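Local coordinates for protein chitinase (Chromobacterium violaceum, PDB 4TXG) that probably binds chitin and hydrolyses its glycosidic bonds, as a secreted-type family 18 glycoside hydrolase used in chitin degradation, at residues A[608-613]-A[625-630]. Numbering follows the deposited sequence.
Sequences DYDWKA and GTTLTS
Asp608 lays its carboxylate against the first turn of helix 627-636 and takes up two successive backbone N-H groups. CG lies anti to the backbone N (chi1 -161°), which carries the carboxylate to the helix start; there OD1 accepts Leu628 N on its syn lone pair at 2.9 Å, while OD2 receives Thr629 N on the syn side, also at 2.9 Å and nearly straight (171°) but tilted out of the carboxylate plane. OD1 is gripped a second time by Tyr609 N, which comes from above the carboxylate plane, and a water joins OD2 to Thr629 OG1. Being buried beside the N-terminus of a helix, the carboxylate is probably stabilised as an anion.

Backbone carbonyls continue the series: Gly625 N bonds to Asp608 O, and Tyr609 O accepts Thr627 N at 2.9 Å. Thr627 OG1 lies between two acceptors, 2.7 Å from Tyr609 O and 2.8 Å from Asp610 OD1. Thr626 N reaches the other oxygen of Asp610, OD2, at 2.8 Å from well above the carboxylate plane. Two further waters link the Asp610 oxygens to Thr626 OG1. Gly625 suits this tight passage, since a side chain there would run into Tyr609 and Asp610.

Thr627 CB also sits over one face of the Tyr609 ring in a CH-pi contact, 4.2 Å from the centroid, and Leu628 CG approaches CE2 obliquely. Glu582, at the start of helix 582-594, bonds to the Tyr609 hydroxyl, and Tyr463 to Thr629 OG1.

Strand 609-612 pairs antiparallel with strand 621-624, so the contact closes a beta-hairpin that leads directly into a helix. The Asp608 carboxylate and Tyr609 O together take the first-turn N-H groups of Thr627, Leu628 and Thr629, a task usual at helix N-termini; the Thr626 side chain at the N-cap makes no capping bond. These bonds tie helix 627-636 to the hairpin following the last parallel strand, 599-603, of the family 18 TIM barrel.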
loop_
_atom_site.group_PDB
_atom_site.type_symbol
_atom_site.label_atom_id
_atom_site.label_comp_id
_atom_site.label_asym_id
_atom_site.label_seq_id
_atom_site.Cartn_x
_atom_site.Cartn_y
_atom_site.Cartn_z
ATOM N N ASP A 608 -16.110 -9.900 1.935
ATOM C CA ASP A 608 -17.107 -9.166 2.729
ATOM C C ASP A 608 -18.357 -10.037 2.882
ATOM O O ASP A 608 -18.566 -10.972 2.098
ATOM C CB ASP A 608 -17.437 -7.828 2.061
ATOM C CG ASP A 608 -18.087 -6.825 3.011
ATOM O OD1 ASP A 608 -18.342 -7.158 4.190
ATOM O OD2 ASP A 608 -18.346 -5.691 2.554
ATOM N N TYR A 609 -19.188 -9.737 3.877
ATOM C CA TYR A 609 -20.217 -10.686 4.289
ATOM C C TYR A 609 -21.596 -10.078 4.532
ATOM O O TYR A 609 -21.725 -8.877 4.737
ATOM C CB TYR A 609 -19.759 -11.410 5.561
ATOM C CG TYR A 609 -19.529 -10.508 6.766
ATOM C CD1 TYR A 609 -20.585 -10.167 7.615
ATOM C CD2 TYR A 609 -18.261 -10.024 7.070
ATOM C CE1 TYR A 609 -20.387 -9.360 8.720
ATOM C CE2 TYR A 609 -18.054 -9.217 8.187
ATOM C CZ TYR A 609 -19.122 -8.889 9.002
ATOM O OH TYR A 609 -18.936 -8.088 10.106
ATOM N N ASP A 610 -22.615 -10.935 4.488
ATOM C CA ASP A 610 -23.968 -10.628 4.945
ATOM C C ASP A 610 -24.604 -11.888 5.511
ATOM O O ASP A 610 -24.218 -13.006 5.153
ATOM C CB ASP A 610 -24.853 -10.096 3.809
ATOM C CG ASP A 610 -24.737 -8.597 3.615
ATOM O OD1 ASP A 610 -24.785 -7.844 4.612
ATOM O OD2 ASP A 610 -24.622 -8.173 2.449
ATOM N N TRP A 611 -25.586 -11.710 6.384
ATOM C CA TRP A 611 -26.400 -12.830 6.831
ATOM C C TRP A 611 -27.396 -13.205 5.745
ATOM O O TRP A 611 -28.148 -12.356 5.260
ATOM C CB TRP A 611 -27.139 -12.493 8.127
ATOM C CG TRP A 611 -27.970 -13.632 8.650
ATOM C CD1 TRP A 611 -29.327 -13.752 8.587
ATOM C CD2 TRP A 611 -27.492 -14.812 9.310
ATOM N NE1 TRP A 611 -29.728 -14.931 9.177
ATOM C CE2 TRP A 611 -28.621 -15.599 9.621
ATOM C CE3 TRP A 611 -26.223 -15.280 9.663
ATOM C CZ2 TRP A 611 -28.513 -16.833 10.272
ATOM C CZ3 TRP A 611 -26.120 -16.498 10.310
ATOM C CH2 TRP A 611 -27.257 -17.257 10.613
ATOM N N LYS A 612 -27.398 -14.475 5.364
ATOM C CA LYS A 612 -28.320 -14.960 4.340
ATOM C C LYS A 612 -29.311 -15.956 4.934
ATOM O O LYS A 612 -29.007 -17.136 5.068
ATOM C CB LYS A 612 -27.540 -15.599 3.189
ATOM C CG LYS A 612 -26.546 -14.652 2.537
ATOM C CD LYS A 612 -27.273 -13.510 1.849
ATOM C CE LYS A 612 -26.304 -12.546 1.198
ATOM N NZ LYS A 612 -27.015 -11.402 0.565
ATOM N N ALA A 613 -30.504 -15.464 5.269
ATOM C CA ALA A 613 -31.498 -16.232 6.017
ATOM C C ALA A 613 -31.971 -17.499 5.308
ATOM O O ALA A 613 -32.300 -18.493 5.962
ATOM C CB ALA A 613 -32.698 -15.337 6.338
ATOM N N GLY A 625 -21.268 -10.854 0.925
ATOM C CA GLY A 625 -22.139 -9.709 1.110
ATOM C C GLY A 625 -21.376 -8.409 1.169
ATOM O O GLY A 625 -20.251 -8.321 0.680
ATOM N N THR A 626 -21.990 -7.391 1.766
ATOM C CA THR A 626 -21.401 -6.055 1.731
ATOM C C THR A 626 -21.427 -5.315 3.068
ATOM O O THR A 626 -21.399 -4.088 3.085
ATOM C CB THR A 626 -22.117 -5.156 0.692
ATOM O OG1 THR A 626 -23.495 -5.000 1.062
ATOM C CG2 THR A 626 -22.026 -5.758 -0.712
ATOM N N THR A 627 -21.471 -6.039 4.182
ATOM C CA THR A 627 -21.578 -5.382 5.494
ATOM C C THR A 627 -20.442 -4.389 5.785
ATOM O O THR A 627 -20.693 -3.245 6.178
ATOM C CB THR A 627 -21.641 -6.423 6.623
ATOM O OG1 THR A 627 -22.878 -7.133 6.521
ATOM C CG2 THR A 627 -21.572 -5.748 7.996
ATOM N N LEU A 628 -19.198 -4.805 5.584
ATOM C CA LEU A 628 -18.080 -3.931 5.938
ATOM C C LEU A 628 -17.945 -2.736 4.980
ATOM O O LEU A 628 -17.716 -1.603 5.409
ATOM C CB LEU A 628 -16.771 -4.723 5.985
ATOM C CG LEU A 628 -16.755 -5.882 6.982
ATOM C CD1 LEU A 628 -15.373 -6.527 7.018
ATOM C CD2 LEU A 628 -17.180 -5.435 8.385
ATOM N N THR A 629 -18.105 -2.981 3.689
ATOM C CA THR A 629 -18.068 -1.892 2.722
ATOM C C THR A 629 -19.238 -0.934 2.949
ATOM O O THR A 629 -19.092 0.278 2.799
ATOM C CB THR A 629 -18.073 -2.439 1.291
ATOM O OG1 THR A 629 -16.857 -3.169 1.080
ATOM C CG2 THR A 629 -18.152 -1.312 0.277
ATOM N N SER A 630 -20.394 -1.473 3.337
ATOM C CA SER A 630 -21.552 -0.630 3.614
ATOM C C SER A 630 -21.311 0.256 4.832
ATOM O O SER A 630 -21.736 1.416 4.871
ATOM C CB SER A 630 -22.811 -1.477 3.824
ATOM O OG SER A 630 -23.197 -2.108 2.611
HETATM O O HOH W 1 -17.979 -5.298 -0.067
HETATM O O HOH W 2 -24.939 -5.236 3.811
HETATM O O HOH W 3 -25.554 -7.119 0.097
#